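Ral guanine nucleotide dissociation stimulator-like 2 (Mus musculus, PDB 4JGW) probably acts as a guanine nucleotide exchange factor for small G proteins and, as a putative Ras or Rap effector, associates with GTP-bound Rap1A and H-Ras in vitro. Local coordinates at residues Ala12-Trp17 against Thr27-Gln32; Ala53-Ala58 against Asn411-Phe416; Leu64-Ala69 against Thr115-Ser120; Met400-Ser405 against Phe416-Lys421. One frame throughout, in Å; residues are numbered along the deposited sequence.

Overall arrangement
Contacts 1 and 2 belong to one antiparallel sheet of order 11-21, 24-33, 46-54, 414-415: contact 1 is the exposed hairpin at one outer strand, contact 2 the partly buried join at the other. The first is a regular ladder of backbone bonds; the second has two such bonds and adds an aromatic face and aliphatic tips. Contact 3, partly buried among the helices of the N-terminal Ras-GEF region, is purely apolar between the two segments. Contact 4 lies at the surface, about 14 Å from contact 2 between centres, and shares Phe416 with it; there a buried lysine charge, with Leu401 packing beside it, joins two helices. Contact 2 links the N-terminal region to the RasGEF domain.

Contact 1. Residues Ala12-Trp17 against Thr27-Gln32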
loop_
_atom_site.group_PDB
_atom_site.type_symbol
_atom_site.label_atom_id
_atom_site.label_comp_id
_atom_site.label_asym_id
_atom_site.label_seq_id
_atom_site.Cartn_x
_atom_site.Cartn_y
_atom_site.Cartn_z
ATOM N N ALA A 12 26.183 -21.581 -18.030
ATOM C CA ALA A 12 27.264 -21.631 -19.011
ATOM C C ALA A 12 27.144 -20.530 -20.066
ATOM O O ALA A 12 28.156 -20.067 -20.598
ATOM C CB ALA A 12 27.313 -23.003 -19.675
ATOM N N SER A 13 25.909 -20.121 -20.360
ATOM C CA SER A 13 25.632 -19.126 -21.401
ATOM C C SER A 13 24.300 -18.405 -21.176
ATOM O O SER A 13 23.329 -19.009 -20.718
ATOM C CB SER A 13 25.638 -19.792 -22.782
ATOM O OG SER A 13 25.433 -18.847 -23.819
ATOM N N VAL A 14 24.270 -17.112 -21.499
ATOM C CA VAL A 14 23.046 -16.302 -21.457
ATOM C C VAL A 14 22.959 -15.426 -22.711
ATOM O O VAL A 14 23.862 -14.628 -22.984
ATOM C CB VAL A 14 22.967 -15.410 -20.182
ATOM C CG1 VAL A 14 21.823 -14.401 -20.286
ATOM C CG2 VAL A 14 22.792 -16.257 -18.932
ATOM N N SER A 15 21.873 -15.583 -23.465
ATOM C CA SER A 15 21.636 -14.784 -24.667
ATOM C C SER A 15 20.394 -13.909 -24.520
ATOM O O SER A 15 19.334 -14.387 -24.112
ATOM C CB SER A 15 21.508 -15.685 -25.898
ATOM O OG SER A 15 22.720 -16.375 -26.147
ATOM N N VAL A 16 20.539 -12.627 -24.854
ATOM C CA VAL A 16 19.450 -11.654 -24.732
ATOM C C VAL A 16 19.275 -10.866 -26.032
ATOM O O VAL A 16 20.229 -10.270 -26.536
ATOM C CB VAL A 16 19.691 -10.667 -23.552
ATOM C CG1 VAL A 16 18.524 -9.697 -23.400
ATOM C CG2 VAL A 16 19.925 -11.421 -22.248
ATOM N N TRP A 17 18.055 -10.872 -26.568
ATOM C CA TRP A 17 17.725 -10.091 -27.763
ATOM C C TRP A 17 16.290 -9.561 -27.736
ATOM O O TRP A 17 15.457 -10.033 -26.957
ATOM C CB TRP A 17 17.989 -10.901 -29.042
ATOM C CG TRP A 17 17.035 -12.036 -29.283
ATOM C CD1 TRP A 17 15.875 -11.991 -30.003
ATOM C CD2 TRP A 17 17.164 -13.386 -28.818
ATOM N NE1 TRP A 17 15.270 -13.224 -30.009
ATOM C CE2 TRP A 17 16.041 -14.100 -29.290
ATOM C CE3 TRP A 17 18.119 -14.062 -28.046
ATOM C CZ2 TRP A 17 15.845 -15.460 -29.019
ATOM C CZ3 TRP A 17 17.923 -15.414 -27.772
ATOM C CH2 TRP A 17 16.793 -16.097 -28.259
ATOM N N THR A 27 11.345 -8.776 -25.025
ATOM C CA THR A 27 12.729 -9.167 -24.789
ATOM C C THR A 27 12.789 -10.663 -24.494
ATOM O O THR A 27 12.185 -11.146 -23.531
ATOM C CB THR A 27 13.372 -8.363 -23.635
ATOM O OG1 THR A 27 13.364 -6.970 -23.962
ATOM C CG2 THR A 27 14.812 -8.800 -23.402
ATOM N N VAL A 28 13.505 -11.391 -25.345
ATOM C CA VAL A 28 13.726 -12.816 -25.136
ATOM C C VAL A 28 15.063 -13.023 -24.432
ATOM O O VAL A 28 16.079 -12.439 -24.819
ATOM C CB VAL A 28 13.684 -13.623 -26.462
ATOM C CG1 VAL A 28 13.721 -15.124 -26.180
ATOM C CG2 VAL A 28 12.440 -13.276 -27.264
ATOM N N THR A 29 15.041 -13.840 -23.384
ATOM C CA THR A 29 16.245 -14.220 -22.662
ATOM C C THR A 29 16.353 -15.738 -22.671
ATOM O O THR A 29 15.381 -16.433 -22.387
ATOM C CB THR A 29 16.218 -13.701 -21.208
ATOM O OG1 THR A 29 15.924 -12.299 -21.205
ATOM C CG2 THR A 29 17.557 -13.932 -20.517
ATOM N N SER A 30 17.533 -16.246 -23.014
ATOM C CA SER A 30 17.777 -17.683 -23.029
ATOM C C SER A 30 19.015 -18.013 -22.205
ATOM O O SER A 30 20.130 -17.615 -22.552
ATOM C CB SER A 30 17.926 -18.194 -24.464
ATOM O OG SER A 30 17.793 -19.602 -24.518
ATOM N N ARG A 31 18.805 -18.735 -21.108
ATOM C CA ARG A 31 19.880 -19.070 -20.179
ATOM C C ARG A 31 20.169 -20.568 -20.206
ATOM O O ARG A 31 19.305 -21.385 -19.876
ATOM C CB ARG A 31 19.527 -18.619 -18.756
ATOM C CG ARG A 31 19.072 -17.165 -18.643
ATOM C CD ARG A 31 18.378 -16.900 -17.309
ATOM N NE ARG A 31 17.348 -15.866 -17.423
ATOM C CZ ARG A 31 16.095 -16.087 -17.818
ATOM N NH1 ARG A 31 15.696 -17.313 -18.145
ATOM N NH2 ARG A 31 15.232 -15.078 -17.890
ATOM N N GLN A 32 21.385 -20.920 -20.615
ATOM C CA GLN A 32 21.828 -22.309 -20.633
ATOM C C GLN A 32 22.582 -22.628 -19.347
ATOM O O GLN A 32 23.612 -22.019 -19.052
ATOM C CB GLN A 32 22.705 -22.591 -21.860
ATOM C CG GLN A 32 23.173 -24.045 -21.992
ATOM C CD GLN A 32 22.041 -25.010 -22.300
ATOM O OE1 GLN A 32 21.414 -24.935 -23.356
ATOM N NE2 GLN A 32 21.781 -25.931 -21.379
#
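Trp17 and Val28 face each other across a hydrogen-bonded antiparallel pair, and here the side chains of this hairpin meet most closely. Trp17 CG sits between the backbone N and the carbonyl carbon (chi1 71°), and the indole lies against the neighbouring strand. Val28 CB rests over one face of the indole, 4.0 Å from the centroid of the Trp17 five-membered ring, a CH-pi contact displaced toward the rim. Val28 CG1, anti to its backbone N (chi1 -172°), reaches the six-membered ring, 3.6 Å from Trp17 CZ2. Trp17 NE1 bonds to Glu19 further round the hairpin. On the opposite face of the sheet Val14 and Arg31 run side by side, Val14 CG2 lying 3.8 Å from Arg31 CG, while Val16 CG2 meets Thr29 CG2 at 3.9 Å. Thr29 CG2 also lies over one face of the Arg31 guanidinium. The backbone ladder is regular at Ser15-Ser30, where Ser15 N to Ser30 O is 2.8 Å. It ends in a classic beta bulge: Gln32 O accepts from Ala12 N at 2.8 Å and from Ser13 N at 3.3 Å. The Gln32 side-chain NE2 bonds to Pro43 O in the proline-rich connector to strand 46-54, which is probably part of the SH3-docking site. Backbone bonds fix the register of the two strands, while small and branched side chains and a single indole face supply modest apolar packing on an exposed hairpin.

Contact 2. Residues Ala53-Ala58 against Asn411-Phe416; sequences AGTLEA and NGYINF
Gly54 and Ile414 form an antiparallel hydrogen-bonded pair. Ile414 N donates to Gly54 O at 2.9 Å, approaching from above the carbonyl plane; the return bond from Gly54 N to Ile414 O is weak at 3.4 Å. Beside it Ala53 faces Asn415 in a non-hydrogen-bonded pair, and Ala53 CA makes a CA-H...O contact of 3.2 Å with Ile414 O. The aromatic contact centres on Tyr413. Gly54 CA lies over one ring face, 4.0 Å from the Tyr413 ring centroid, in a CH-pi contact. Asn411 ND2 lies over the centre of the opposite face, while Asn411 OD1 accepts from Tyr413 N in an Asx turn. This pairing adds strand 414-415 to the edge of strand 46-54, joining the N-terminal Ras-GEF region to the RasGEF domain across 352 intervening residues. Apolar contacts flank Gly54 in the sequence. Ala53 CB packs 3.9 Å from Tyr413 CB, and Leu56 CD1 meets Ile414 CD1 at 3.8 Å, both of these side chains also touching Phe86. Thr55 N-caps helix 56-63: its OG1 accepts from Ala58 N at 3.1 Å, while its CG2 approaches the Tyr413 ring.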
loop_
_atom_site.group_PDB
_atom_site.type_symbol
_atom_site.label_atom_id
_atom_site.label_comp_id
_atom_site.label_asym_id
_atom_site.label_seq_id
_atom_site.Cartn_x
_atom_site.Cartn_y
_atom_site.Cartn_z
ATOM N N ALA A 53 7.058 -3.008 -23.894
ATOM C CA ALA A 53 6.189 -1.888 -24.236
ATOM C C ALA A 53 5.227 -2.305 -25.334
ATOM O O ALA A 53 5.543 -3.174 -26.147
ATOM C CB ALA A 53 7.012 -0.688 -24.683
ATOM N N GLY A 54 4.053 -1.685 -25.354
ATOM C CA GLY A 54 3.060 -1.977 -26.378
ATOM C C GLY A 54 1.783 -1.189 -26.206
ATOM O O GLY A 54 1.569 -0.553 -25.172
ATOM N N THR A 55 0.931 -1.234 -27.229
ATOM C CA THR A 55 -0.376 -0.588 -27.177
ATOM C C THR A 55 -1.274 -1.313 -26.185
ATOM O O THR A 55 -1.028 -2.475 -25.844
ATOM C CB THR A 55 -1.073 -0.567 -28.559
ATOM O OG1 THR A 55 -1.327 -1.907 -28.992
ATOM C CG2 THR A 55 -0.216 0.153 -29.599
ATOM N N LEU A 56 -2.319 -0.624 -25.731
ATOM C CA LEU A 56 -3.291 -1.197 -24.808
ATOM C C LEU A 56 -3.912 -2.477 -25.378
ATOM O O LEU A 56 -4.175 -3.432 -24.641
ATOM C CB LEU A 56 -4.367 -0.161 -24.472
ATOM C CG LEU A 56 -5.195 -0.322 -23.193
ATOM C CD1 LEU A 56 -4.326 -0.545 -21.956
ATOM C CD2 LEU A 56 -6.090 0.896 -23.004
ATOM N N GLU A 57 -4.122 -2.486 -26.693
ATOM C CA GLU A 57 -4.640 -3.651 -27.406
ATOM C C GLU A 57 -3.628 -4.802 -27.410
ATOM O O GLU A 57 -4.006 -5.973 -27.291
ATOM C CB GLU A 57 -5.017 -3.276 -28.846
ATOM C CG GLU A 57 -6.276 -2.405 -28.989
ATOM C CD GLU A 57 -6.063 -0.938 -28.610
ATOM O OE1 GLU A 57 -4.898 -0.496 -28.481
ATOM O OE2 GLU A 57 -7.074 -0.221 -28.445
ATOM N N ALA A 58 -2.348 -4.462 -27.546
ATOM C CA ALA A 58 -1.270 -5.452 -27.554
ATOM C C ALA A 58 -1.035 -6.048 -26.168
ATOM O O ALA A 58 -0.666 -7.219 -26.043
ATOM C CB ALA A 58 0.012 -4.840 -28.095
ATOM N N ASN A 411 6.636 6.532 -29.402
ATOM C CA ASN A 411 5.753 5.881 -30.376
ATOM C C ASN A 411 4.312 5.656 -29.895
ATOM O O ASN A 411 3.468 5.172 -30.653
ATOM C CB ASN A 411 6.370 4.561 -30.865
ATOM C CG ASN A 411 6.661 3.578 -29.730
ATOM O OD1 ASN A 411 6.424 3.865 -28.552
ATOM N ND2 ASN A 411 7.182 2.409 -30.089
ATOM N N GLY A 412 4.039 6.010 -28.640
ATOM C CA GLY A 412 2.707 5.850 -28.057
ATOM C C GLY A 412 2.517 4.555 -27.285
ATOM O O GLY A 412 1.447 4.320 -26.720
ATOM N N TYR A 413 3.550 3.712 -27.268
ATOM C CA TYR A 413 3.531 2.451 -26.523
ATOM C C TYR A 413 3.540 2.730 -25.028
ATOM O O TYR A 413 4.286 3.591 -24.560
ATOM C CB TYR A 413 4.758 1.598 -26.863
ATOM C CG TYR A 413 4.715 0.845 -28.182
ATOM C CD1 TYR A 413 5.603 -0.202 -28.425
ATOM C CD2 TYR A 413 3.794 1.171 -29.183
ATOM C CE1 TYR A 413 5.587 -0.900 -29.625
ATOM C CE2 TYR A 413 3.766 0.476 -30.390
ATOM C CZ TYR A 413 4.667 -0.556 -30.602
ATOM O OH TYR A 413 4.649 -1.250 -31.789
ATOM N N ILE A 414 2.712 2.001 -24.286
ATOM C CA ILE A 414 2.751 2.049 -22.827
ATOM C C ILE A 414 4.071 1.447 -22.342
ATOM O O ILE A 414 4.401 0.307 -22.677
ATOM C CB ILE A 414 1.531 1.319 -22.202
ATOM C CG1 ILE A 414 0.247 2.110 -22.483
ATOM C CG2 ILE A 414 1.720 1.114 -20.693
ATOM C CD1 ILE A 414 -1.022 1.281 -22.433
ATOM N N ASN A 415 4.832 2.231 -21.583
ATOM C CA ASN A 415 6.092 1.768 -21.007
ATOM C C ASN A 415 5.825 0.815 -19.842
ATOM O O ASN A 415 5.685 1.246 -18.696
ATOM C CB ASN A 415 6.955 2.962 -20.567
ATOM C CG ASN A 415 8.239 2.542 -19.860
ATOM O OD1 ASN A 415 8.773 1.459 -20.095
ATOM N ND2 ASN A 415 8.738 3.410 -18.987
ATOM N N PHE A 416 5.758 -0.480 -20.142
ATOM C CA PHE A 416 5.380 -1.471 -19.136
ATOM C C PHE A 416 6.455 -1.715 -18.079
ATOM O O PHE A 416 6.141 -2.149 -16.972
ATOM C CB PHE A 416 4.923 -2.786 -19.775
ATOM C CG PHE A 416 4.018 -3.601 -18.889
ATOM C CD1 PHE A 416 2.656 -3.320 -18.821
ATOM C CD2 PHE A 416 4.527 -4.641 -18.113
ATOM C CE1 PHE A 416 1.812 -4.065 -17.998
ATOM C CE2 PHE A 416 3.696 -5.388 -17.287
ATOM C CZ PHE A 416 2.333 -5.103 -17.231
#

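Contact 3. Residues Leu64-Ala69 against Thr115-Ser120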
loop_
_atom_site.group_PDB
_atom_site.type_symbol
_atom_site.label_atom_id
_atom_site.label_comp_id
_atom_site.label_asym_id
_atom_site.label_seq_id
_atom_site.Cartn_x
_atom_site.Cartn_y
_atom_site.Cartn_z
ATOM N N LEU A 64 -3.920 -12.523 -22.752
ATOM C CA LEU A 64 -4.756 -13.690 -23.024
ATOM C C LEU A 64 -4.021 -14.807 -23.772
ATOM O O LEU A 64 -4.634 -15.786 -24.204
ATOM C CB LEU A 64 -6.040 -13.275 -23.760
ATOM C CG LEU A 64 -6.946 -12.222 -23.103
ATOM C CD1 LEU A 64 -8.230 -12.060 -23.896
ATOM C CD2 LEU A 64 -7.268 -12.554 -21.649
ATOM N N ASP A 65 -2.707 -14.649 -23.914
ATOM C CA ASP A 65 -1.851 -15.672 -24.497
ATOM C C ASP A 65 -1.516 -16.717 -23.434
ATOM O O ASP A 65 -1.048 -16.380 -22.344
ATOM C CB ASP A 65 -0.574 -15.035 -25.058
ATOM C CG ASP A 65 0.324 -16.034 -25.784
ATOM O OD1 ASP A 65 -0.132 -17.151 -26.112
ATOM O OD2 ASP A 65 1.498 -15.691 -26.034
ATOM N N ALA A 66 -1.755 -17.984 -23.770
ATOM C CA ALA A 66 -1.540 -19.110 -22.855
ATOM C C ALA A 66 -0.089 -19.277 -22.399
ATOM O O ALA A 66 0.168 -19.816 -21.321
ATOM C CB ALA A 66 -2.049 -20.401 -23.485
ATOM N N ARG A 67 0.845 -18.810 -23.223
ATOM C CA ARG A 67 2.281 -18.935 -22.954
ATOM C C ARG A 67 2.804 -17.894 -21.964
ATOM O O ARG A 67 3.851 -18.093 -21.344
ATOM C CB ARG A 67 3.079 -18.825 -24.261
ATOM C CG ARG A 67 2.731 -19.869 -25.314
ATOM C CD ARG A 67 3.482 -19.600 -26.613
ATOM N NE ARG A 67 3.057 -20.499 -27.686
ATOM C CZ ARG A 67 3.560 -21.714 -27.901
ATOM N NH1 ARG A 67 4.517 -22.202 -27.117
ATOM N NH2 ARG A 67 3.099 -22.449 -28.907
ATOM N N THR A 68 2.076 -16.788 -21.829
ATOM C CA THR A 68 2.508 -15.649 -21.013
ATOM C C THR A 68 2.779 -16.006 -19.547
ATOM O O THR A 68 3.732 -15.504 -18.954
ATOM C CB THR A 68 1.500 -14.480 -21.128
ATOM O OG1 THR A 68 1.461 -14.032 -22.488
ATOM C CG2 THR A 68 1.888 -13.307 -20.229
ATOM N N ALA A 69 1.950 -16.880 -18.976
ATOM C CA ALA A 69 2.102 -17.300 -17.581
ATOM C C ALA A 69 3.456 -17.960 -17.314
ATOM O O ALA A 69 4.036 -17.784 -16.244
ATOM C CB ALA A 69 0.959 -18.225 -17.171
ATOM N N THR A 115 -10.205 -18.595 -24.357
ATOM C CA THR A 115 -11.336 -18.406 -23.451
ATOM C C THR A 115 -10.973 -18.911 -22.052
ATOM O O THR A 115 -11.318 -18.280 -21.053
ATOM C CB THR A 115 -12.616 -19.099 -23.970
ATOM O OG1 THR A 115 -12.877 -18.668 -25.311
ATOM C CG2 THR A 115 -13.819 -18.751 -23.102
ATOM N N GLY A 116 -10.254 -20.032 -21.998
ATOM C CA GLY A 116 -9.741 -20.582 -20.744
ATOM C C GLY A 116 -8.765 -19.651 -20.046
ATOM O O GLY A 116 -8.802 -19.505 -18.824
ATOM N N VAL A 117 -7.890 -19.018 -20.826
ATOM C CA VAL A 117 -6.953 -18.032 -20.292
ATOM C C VAL A 117 -7.718 -16.808 -19.774
ATOM O O VAL A 117 -7.406 -16.289 -18.703
ATOM C CB VAL A 117 -5.878 -17.614 -21.331
ATOM C CG1 VAL A 117 -4.867 -16.654 -20.715
ATOM C CG2 VAL A 117 -5.157 -18.839 -21.874
ATOM N N ALA A 118 -8.725 -16.375 -20.531
ATOM C CA ALA A 118 -9.555 -15.233 -20.147
ATOM C C ALA A 118 -10.311 -15.485 -18.840
ATOM O O ALA A 118 -10.325 -14.626 -17.958
ATOM C CB ALA A 118 -10.518 -14.861 -21.273
ATOM N N ILE A 119 -10.925 -16.664 -18.724
ATOM C CA ILE A 119 -11.596 -17.089 -17.492
ATOM C C ILE A 119 -10.617 -17.088 -16.315
ATOM O O ILE A 119 -10.941 -16.595 -15.232
ATOM C CB ILE A 119 -12.252 -18.501 -17.643
ATOM C CG1 ILE A 119 -13.322 -18.516 -18.752
ATOM C CG2 ILE A 119 -12.818 -19.005 -16.308
ATOM C CD1 ILE A 119 -14.426 -17.466 -18.628
ATOM N N SER A 120 -9.421 -17.628 -16.544
ATOM C CA SER A 120 -8.370 -17.676 -15.527
ATOM C C SER A 120 -7.890 -16.282 -15.105
ATOM O O SER A 120 -7.709 -16.021 -13.912
ATOM C CB SER A 120 -7.193 -18.527 -16.015
ATOM O OG SER A 120 -6.108 -18.474 -15.106
#
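A link between helices of the N-terminal Ras-GEF region, running from the end of helix 56-63 to the start of helix 68-71, packs here against the middle of helix 108-128. Val117, pointing from that helix toward the link, gives the largest share from the helix side, and its two methyl branches divide the work. CG1, anti to the backbone N (chi1 -176°), touches the backbone, lying 3.6 Å from Leu64 O. CG2 reaches further along the link, meeting Ala66 CB at 3.8 Å and Ala66 CA at the same distance. At the next helix residue, Ala118, Leu64 comes in beside the helix: its CG is anti to the carbonyl carbon (chi1 -56°), and CD2 rests 3.8 Å from Ala118 CA and 4.0 Å from Ala118 CB. Leu64 also touches Val96 and Arg99 of helix 89-101, so it sits between helices 89-101 and 108-128. The link itself holds its shape through a type I beta turn from Asp65 to Thr68, closed by Thr68 N to Asp65 O at 3.2 Å. Asp65 OD1 adds a weak capping bond from Arg67 N, and Thr68 OG1 bonds to His62 O. These polar bonds hold the link and tie it back to helix 56-63; across to helix 108-128 the contact is made by methyl groups and backbone. This is plain apolar helix-to-turn packing within the mainly helical N-terminal Ras-GEF (REM) domain.

Contact 4. Residues Met400-Ser405 against Phe416-Lys421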
loop_
_atom_site.group_PDB
_atom_site.type_symbol
_atom_site.label_atom_id
_atom_site.label_comp_id
_atom_site.label_asym_id
_atom_site.label_seq_id
_atom_site.Cartn_x
_atom_site.Cartn_y
_atom_site.Cartn_z
ATOM N N MET A 400 8.567 9.069 -6.480
ATOM C CA MET A 400 9.887 9.105 -7.133
ATOM C C MET A 400 9.859 8.352 -8.457
ATOM O O MET A 400 10.311 8.864 -9.481
ATOM C CB MET A 400 10.983 8.483 -6.255
ATOM C CG MET A 400 11.384 9.227 -4.984
ATOM S SD MET A 400 11.425 11.026 -5.081
ATOM C CE MET A 400 9.907 11.369 -4.195
ATOM N N LEU A 401 9.328 7.130 -8.416
ATOM C CA LEU A 401 9.284 6.244 -9.576
ATOM C C LEU A 401 8.409 6.808 -10.695
ATOM O O LEU A 401 8.770 6.726 -11.872
ATOM C CB LEU A 401 8.795 4.854 -9.154
ATOM C CG LEU A 401 8.764 3.706 -10.165
ATOM C CD1 LEU A 401 10.157 3.382 -10.709
ATOM C CD2 LEU A 401 8.150 2.484 -9.505
ATOM N N ASP A 402 7.267 7.382 -10.317
ATOM C CA ASP A 402 6.353 8.003 -11.272
ATOM C C ASP A 402 6.992 9.203 -11.978
ATOM O O ASP A 402 6.806 9.390 -13.180
ATOM C CB ASP A 402 5.048 8.416 -10.585
ATOM C CG ASP A 402 4.044 9.024 -11.549
ATOM O OD1 ASP A 402 3.787 8.420 -12.612
ATOM O OD2 ASP A 402 3.507 10.108 -11.238
ATOM N N ALA A 403 7.742 10.005 -11.224
ATOM C CA ALA A 403 8.460 11.156 -11.777
ATOM C C ALA A 403 9.630 10.735 -12.669
ATOM O O ALA A 403 9.912 11.383 -13.680
ATOM C CB ALA A 403 8.946 12.068 -10.657
ATOM N N ALA A 404 10.295 9.645 -12.295
ATOM C CA ALA A 404 11.493 9.182 -12.996
ATOM C C ALA A 404 11.198 8.438 -14.298
ATOM O O ALA A 404 11.989 8.496 -15.242
ATOM C CB ALA A 404 12.348 8.318 -12.072
ATOM N N SER A 405 10.064 7.743 -14.345
ATOM C CA SER A 405 9.729 6.886 -15.480
ATOM C C SER A 405 8.577 7.442 -16.311
ATOM O O SER A 405 7.606 7.973 -15.770
ATOM C CB SER A 405 9.395 5.473 -15.000
ATOM O OG SER A 405 10.454 4.931 -14.230
ATOM N N PHE A 416 5.758 -0.480 -20.142
ATOM C CA PHE A 416 5.380 -1.471 -19.136
ATOM C C PHE A 416 6.455 -1.715 -18.079
ATOM O O PHE A 416 6.141 -2.149 -16.972
ATOM C CB PHE A 416 4.923 -2.786 -19.775
ATOM C CG PHE A 416 4.018 -3.601 -18.889
ATOM C CD1 PHE A 416 2.656 -3.320 -18.821
ATOM C CD2 PHE A 416 4.527 -4.641 -18.113
ATOM C CE1 PHE A 416 1.812 -4.065 -17.998
ATOM C CE2 PHE A 416 3.696 -5.388 -17.287
ATOM C CZ PHE A 416 2.333 -5.103 -17.231
ATOM N N ASP A 417 7.712 -1.424 -18.420
ATOM C CA ASP A 417 8.813 -1.473 -17.456
ATOM C C ASP A 417 8.465 -0.698 -16.186
ATOM O O ASP A 417 8.702 -1.177 -15.076
ATOM C CB ASP A 417 10.102 -0.914 -18.069
ATOM C CG ASP A 417 10.757 -1.876 -19.049
ATOM O OD1 ASP A 417 10.259 -3.010 -19.217
ATOM O OD2 ASP A 417 11.781 -1.494 -19.650
ATOM N N LYS A 418 7.893 0.491 -16.366
ATOM C CA LYS A 418 7.423 1.322 -15.257
ATOM C C LYS A 418 6.456 0.549 -14.358
ATOM O O LYS A 418 6.551 0.617 -13.131
ATOM C CB LYS A 418 6.751 2.596 -15.792
ATOM C CG LYS A 418 6.198 3.517 -14.710
ATOM C CD LYS A 418 5.756 4.858 -15.275
ATOM C CE LYS A 418 5.315 5.788 -14.151
ATOM N NZ LYS A 418 5.189 7.203 -14.594
ATOM N N ARG A 419 5.543 -0.191 -14.983
ATOM C CA ARG A 419 4.499 -0.927 -14.264
ATOM C C ARG A 419 5.046 -2.127 -13.489
ATOM O O ARG A 419 4.502 -2.496 -12.445
ATOM C CB ARG A 419 3.379 -1.362 -15.219
ATOM C CG ARG A 419 2.779 -0.232 -16.057
ATOM C CD ARG A 419 2.300 0.928 -15.192
ATOM N NE ARG A 419 2.094 2.149 -15.967
ATOM C CZ ARG A 419 1.896 3.355 -15.439
ATOM N NH1 ARG A 419 1.880 3.521 -14.122
ATOM N NH2 ARG A 419 1.717 4.402 -16.230
ATOM N N ARG A 420 6.117 -2.728 -14.008
ATOM C CA ARG A 420 6.800 -3.829 -13.327
ATOM C C ARG A 420 7.475 -3.338 -12.055
ATOM O O ARG A 420 7.408 -3.996 -11.012
ATOM C CB ARG A 420 7.843 -4.473 -14.243
ATOM C CG ARG A 420 7.260 -5.345 -15.331
ATOM C CD ARG A 420 8.348 -5.993 -16.174
ATOM N NE ARG A 420 7.786 -6.469 -17.433
ATOM C CZ ARG A 420 7.285 -7.683 -17.629
ATOM N NH1 ARG A 420 7.294 -8.586 -16.651
ATOM N NH2 ARG A 420 6.780 -7.996 -18.814
ATOM N N LYS A 421 8.130 -2.182 -12.160
ATOM C CA LYS A 421 8.808 -1.546 -11.034
ATOM C C LYS A 421 7.798 -1.101 -9.980
ATOM O O LYS A 421 8.081 -1.140 -8.781
ATOM C CB LYS A 421 9.636 -0.351 -11.512
ATOM C CG LYS A 421 10.765 -0.709 -12.470
ATOM C CD LYS A 421 11.534 0.529 -12.904
ATOM C CE LYS A 421 12.484 0.212 -14.053
ATOM N NZ LYS A 421 13.398 1.351 -14.339
#
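Lys418 NZ is gripped by three oxygens of residues 400-405. Its salt bridge to Asp402 OD1 is 2.7 Å long and meets the carboxylate on the anti side, 30° out of its plane. Ser405 O accepts at 2.8 Å, with the ammonium above the carbonyl plane, and Asp402 O accepts at 3.1 Å on a lone pair. Asp407 supplies a second acidic partner to the same nitrogen, and would probably help to hold the ammonium charged. The lysine chain is extended throughout, its CG anti to the backbone N (chi1 179°), and carries NZ across from helix 416-436 to collect carbonyl oxygens at the C-terminal end of helix 392-404. Its CD passes 3.7 Å from Ser405 CB. Asp407 also bridges to Arg419, so one acidic residue of the intervening loop serves two basic ones. Leu401 packs beside this polar cluster: its CD2 lies 3.6 Å from Lys421 C and 3.8 Å from Lys421 CB, while its CD1 touches Lys421 CD. The short segments run antiparallel, their directions 170° apart and their axes 10.6 Å away at closest approach. This loop-joined antiparallel helix pair is consistent with the helical hairpin of CDC25-homology domains, as in Sos.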